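Local coordinates for SsDNA-binding protein essential for mitochondrial genome maintenance (Saccharomyces cerevisiae, PDB 6CQO), which binds single-stranded DNA preferentially and cooperatively, takes part in mitochondrial DNA replication and stimulates the PIF1 helicase, at residues 26-31 / 56-61. Sequence-based numbering, arbitrary orientation.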
ATOM      1  N   ARG A  26      -0.901  14.496 -17.964  1.00 80.30           N
ATOM      2  CA  ARG A  26      -2.216  13.900 -17.776  1.00 84.05           C
ATOM      3  C   ARG A  26      -2.142  12.718 -16.815  1.00 82.74           C
ATOM      4  O   ARG A  26      -1.203  11.919 -16.866  1.00 78.54           O
ATOM      5  CB  ARG A  26      -2.780  13.446 -19.124  1.00 80.88           C
ATOM      6  CG  ARG A  26      -4.110  12.715 -19.063  1.00 77.54           C
ATOM      7  CD  ARG A  26      -4.317  11.890 -20.324  1.00 88.74           C
ATOM      8  NE  ARG A  26      -5.656  11.315 -20.409  1.00 84.35           N
ATOM      9  CZ  ARG A  26      -6.022  10.412 -21.313  1.00 81.85           C
ATOM     10  NH1 ARG A  26      -5.145   9.972 -22.205  1.00 75.67           N
ATOM     11  NH2 ARG A  26      -7.263   9.943 -21.321  1.00 95.46           N
ATOM     12  N   TYR A  27      -3.138  12.615 -15.935  1.00 81.75           N
ATOM     13  CA  TYR A  27      -3.247  11.465 -15.046  1.00 69.07           C
ATOM     14  C   TYR A  27      -4.704  11.247 -14.666  1.00 71.22           C
ATOM     15  O   TYR A  27      -5.527  12.166 -14.716  1.00 77.97           O
ATOM     16  CB  TYR A  27      -2.376  11.624 -13.790  1.00 63.06           C
ATOM     17  CG  TYR A  27      -2.853  12.659 -12.789  1.00 65.97           C
ATOM     18  CD1 TYR A  27      -2.477  13.990 -12.904  1.00 69.53           C
ATOM     19  CD2 TYR A  27      -3.652  12.294 -11.711  1.00 62.95           C
ATOM     20  CE1 TYR A  27      -2.899  14.936 -11.985  1.00 62.22           C
ATOM     21  CE2 TYR A  27      -4.080  13.232 -10.788  1.00 60.57           C
ATOM     22  CZ  TYR A  27      -3.698  14.550 -10.929  1.00 58.37           C
ATOM     23  OH  TYR A  27      -4.123  15.485 -10.013  1.00 61.12           O
ATOM     24  N   LEU A  28      -5.010  10.010 -14.280  1.00 70.83           N
ATOM     25  CA  LEU A  28      -6.357   9.584 -13.937  1.00 63.43           C
ATOM     26  C   LEU A  28      -6.410   9.184 -12.467  1.00 62.45           C
ATOM     27  O   LEU A  28      -5.396   8.821 -11.863  1.00 62.30           O
ATOM     28  CB  LEU A  28      -6.805   8.411 -14.822  1.00 52.32           C
ATOM     29  CG  LEU A  28      -8.293   8.059 -14.895  1.00 61.57           C
ATOM     30  CD1 LEU A  28      -9.072   9.165 -15.585  1.00 65.18           C
ATOM     31  CD2 LEU A  28      -8.497   6.732 -15.612  1.00 62.11           C
ATOM     32  N   LYS A  29      -7.609   9.255 -11.892  1.00 58.70           N
ATOM     33  CA  LYS A  29      -7.818   8.899 -10.496  1.00 55.53           C
ATOM     34  C   LYS A  29      -9.128   8.145 -10.340  1.00 51.68           C
ATOM     35  O   LYS A  29     -10.139   8.506 -10.949  1.00 62.89           O
ATOM     36  CB  LYS A  29      -7.828  10.141  -9.594  1.00 49.77           C
ATOM     37  CG  LYS A  29      -6.502  10.422  -8.909  1.00 59.94           C
ATOM     38  CD  LYS A  29      -6.643  11.531  -7.878  1.00 64.67           C
ATOM     39  CE  LYS A  29      -5.405  11.636  -7.002  1.00 73.27           C
ATOM     40  NZ  LYS A  29      -4.180  11.933  -7.795  1.00 72.98           N
ATOM     41  N   TYR A  30      -9.102   7.097  -9.519  1.00 43.74           N
ATOM     42  CA  TYR A  30     -10.303   6.337  -9.199  1.00 43.80           C
ATOM     43  C   TYR A  30     -10.100   5.664  -7.848  1.00 42.78           C
ATOM     44  O   TYR A  30      -9.007   5.688  -7.278  1.00 43.50           O
ATOM     45  CB  TYR A  30     -10.631   5.314 -10.291  1.00 44.17           C
ATOM     46  CG  TYR A  30      -9.609   4.212 -10.456  1.00 45.06           C
ATOM     47  CD1 TYR A  30      -8.489   4.388 -11.260  1.00 42.98           C
ATOM     48  CD2 TYR A  30      -9.773   2.990  -9.820  1.00 46.55           C
ATOM     49  CE1 TYR A  30      -7.556   3.377 -11.416  1.00 36.71           C
ATOM     50  CE2 TYR A  30      -8.848   1.976  -9.970  1.00 40.42           C
ATOM     51  CZ  TYR A  30      -7.742   2.174 -10.769  1.00 40.75           C
ATOM     52  OH  TYR A  30      -6.820   1.165 -10.916  1.00 47.89           O
ATOM     53  N   SER A  31     -11.176   5.066  -7.341  1.00 43.28           N
ATOM     54  CA  SER A  31     -11.177   4.436  -6.031  1.00 46.42           C
ATOM     55  C   SER A  31     -11.510   2.956  -6.160  1.00 46.37           C
ATOM     56  O   SER A  31     -12.286   2.549  -7.029  1.00 47.12           O
ATOM     57  CB  SER A  31     -12.181   5.110  -5.088  1.00 50.31           C
ATOM     58  OG  SER A  31     -11.871   6.480  -4.906  1.00 67.99           O
ATOM     59  N   ASN A  56      -5.925   4.749 -21.187  1.00 71.72           N
ATOM     60  CA  ASN A  56      -6.850   4.500 -22.287  1.00 71.41           C
ATOM     61  C   ASN A  56      -7.674   3.242 -22.045  1.00 71.34           C
ATOM     62  O   ASN A  56      -8.868   3.205 -22.367  1.00 79.51           O
ATOM     63  CB  ASN A  56      -6.080   4.392 -23.603  1.00 70.34           C
ATOM     64  CG  ASN A  56      -5.217   5.611 -23.875  1.00 69.82           C
ATOM     65  OD1 ASN A  56      -5.535   6.719 -23.444  1.00 67.73           O
ATOM     66  ND2 ASN A  56      -4.119   5.410 -24.593  1.00 83.15           N
ATOM     67  N   PHE A  57      -7.059   2.203 -21.475  1.00 75.16           N
ATOM     68  CA  PHE A  57      -7.787   0.966 -21.217  1.00 68.19           C
ATOM     69  C   PHE A  57      -8.885   1.169 -20.179  1.00 67.09           C
ATOM     70  O   PHE A  57      -9.928   0.509 -20.242  1.00 67.76           O
ATOM     71  CB  PHE A  57      -6.819  -0.128 -20.766  1.00 61.19           C
ATOM     72  CG  PHE A  57      -7.473  -1.459 -20.528  1.00 63.59           C
ATOM     73  CD1 PHE A  57      -7.725  -2.321 -21.582  1.00 59.94           C
ATOM     74  CD2 PHE A  57      -7.829  -1.851 -19.247  1.00 66.53           C
ATOM     75  CE1 PHE A  57      -8.325  -3.548 -21.365  1.00 58.04           C
ATOM     76  CE2 PHE A  57      -8.430  -3.075 -19.024  1.00 61.73           C
ATOM     77  CZ  PHE A  57      -8.678  -3.924 -20.084  1.00 52.77           C
ATOM     78  N   LEU A  58      -8.673   2.078 -19.227  1.00 69.78           N
ATOM     79  CA  LEU A  58      -9.662   2.325 -18.184  1.00 70.18           C
ATOM     80  C   LEU A  58     -10.831   3.150 -18.710  1.00 67.50           C
ATOM     81  O   LEU A  58     -11.993   2.742 -18.599  1.00 64.83           O
ATOM     82  CB  LEU A  58      -9.003   3.028 -16.994  1.00 69.32           C
ATOM     83  CG  LEU A  58      -8.000   2.205 -16.184  1.00 64.23           C
ATOM     84  CD1 LEU A  58      -7.288   3.076 -15.162  1.00 58.37           C
ATOM     85  CD2 LEU A  58      -8.709   1.051 -15.504  1.00 59.00           C
ATOM     86  N   THR A  59     -10.539   4.318 -19.288  1.00 67.54           N
ATOM     87  CA  THR A  59     -11.600   5.224 -19.715  1.00 68.11           C
ATOM     88  C   THR A  59     -12.432   4.638 -20.849  1.00 71.82           C
ATOM     89  O   THR A  59     -13.600   5.010 -21.012  1.00 69.22           O
ATOM     90  CB  THR A  59     -11.003   6.567 -20.141  1.00 67.94           C
ATOM     91  OG1 THR A  59      -9.966   6.347 -21.106  1.00 72.43           O
ATOM     92  CG2 THR A  59     -10.432   7.306 -18.941  1.00 67.70           C
ATOM     93  N   GLU A  60     -11.863   3.726 -21.636  1.00 69.74           N
ATOM     94  CA  GLU A  60     -12.578   3.168 -22.776  1.00 75.42           C
ATOM     95  C   GLU A  60     -13.395   1.934 -22.408  1.00 73.46           C
ATOM     96  O   GLU A  60     -14.601   1.885 -22.670  1.00 64.14           O
ATOM     97  CB  GLU A  60     -11.596   2.822 -23.899  1.00 79.37           C
ATOM     98  CG  GLU A  60     -11.036   4.019 -24.642  1.00 84.88           C
ATOM     99  CD  GLU A  60      -9.971   3.626 -25.647  1.00 95.76           C
ATOM    100  OE1 GLU A  60      -8.807   4.046 -25.479  1.00 74.22           O
ATOM    101  OE2 GLU A  60     -10.296   2.880 -26.594  1.00 95.87           O
ATOM    102  N   TYR A  61     -12.759   0.933 -21.800  1.00 76.05           N
ATOM    103  CA  TYR A  61     -13.368  -0.379 -21.635  1.00 72.70           C
ATOM    104  C   TYR A  61     -13.837  -0.680 -20.220  1.00 67.48           C
ATOM    105  O   TYR A  61     -14.784  -1.450 -20.055  1.00 76.31           O
ATOM    106  CB  TYR A  61     -12.387  -1.475 -22.070  1.00 63.77           C
ATOM    107  CG  TYR A  61     -11.919  -1.346 -23.503  1.00 76.55           C
ATOM    108  CD1 TYR A  61     -12.712  -0.728 -24.461  1.00 82.73           C
ATOM    109  CD2 TYR A  61     -10.681  -1.840 -23.896  1.00 69.11           C
ATOM    110  CE1 TYR A  61     -12.287  -0.603 -25.769  1.00 80.31           C
ATOM    111  CE2 TYR A  61     -10.248  -1.721 -25.205  1.00 80.22           C
ATOM    112  CZ  TYR A  61     -11.055  -1.102 -26.137  1.00 81.58           C
ATOM    113  OH  TYR A  61     -10.632  -0.981 -27.439  1.00 88.67           O
TER
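Leu28 meets both Leu58 and Thr59: its CD2 lies 3.9 Å from Leu58 CD1 and 3.9 Å from Thr59 CG2, so one branched end serves two neighbouring positions on the helix. CB of Leu28 already points toward the helix, and CG, anti to the backbone N (chi1 -164°), carries CD2 on to both methyls. Leu58 CD1 also touches the ring of Tyr30, 3.8 Å from CE1, the two side chains crossing at about a right angle. Leucine suits both buried places because its methyls pack between sheet and helix without polar atoms to satisfy. Tyr30 lends apolar ring carbon here, while its hydroxyl is hydrogen-bonded to Gln94. Thr59 is similarly two-sided: the methyl faces Leu28, and OG1 is hydrogen-bonded to the carbonyl O of Ile55, one turn earlier.

At the partly exposed margin the extended Arg26 brings NH1 within 3.5 Å of Asn56 OD1, a polar approach and not a hydrogen bond, with guanidinium and amide planes 37° apart. Arginine suits this acidic edge: NH2 makes a salt bridge to Glu18, and NH1 a long, weak ion pair with Glu52.

Strand 26-34 runs between strands 3-20 and 43-49. Helix 52-61, between the third and fourth strands, sits where the OB-fold helix closes one end of the barrel; Phe16 of strand 3-20 and Ile97 of strand 89-99 extend the apolar layer around Leu58 and Tyr30.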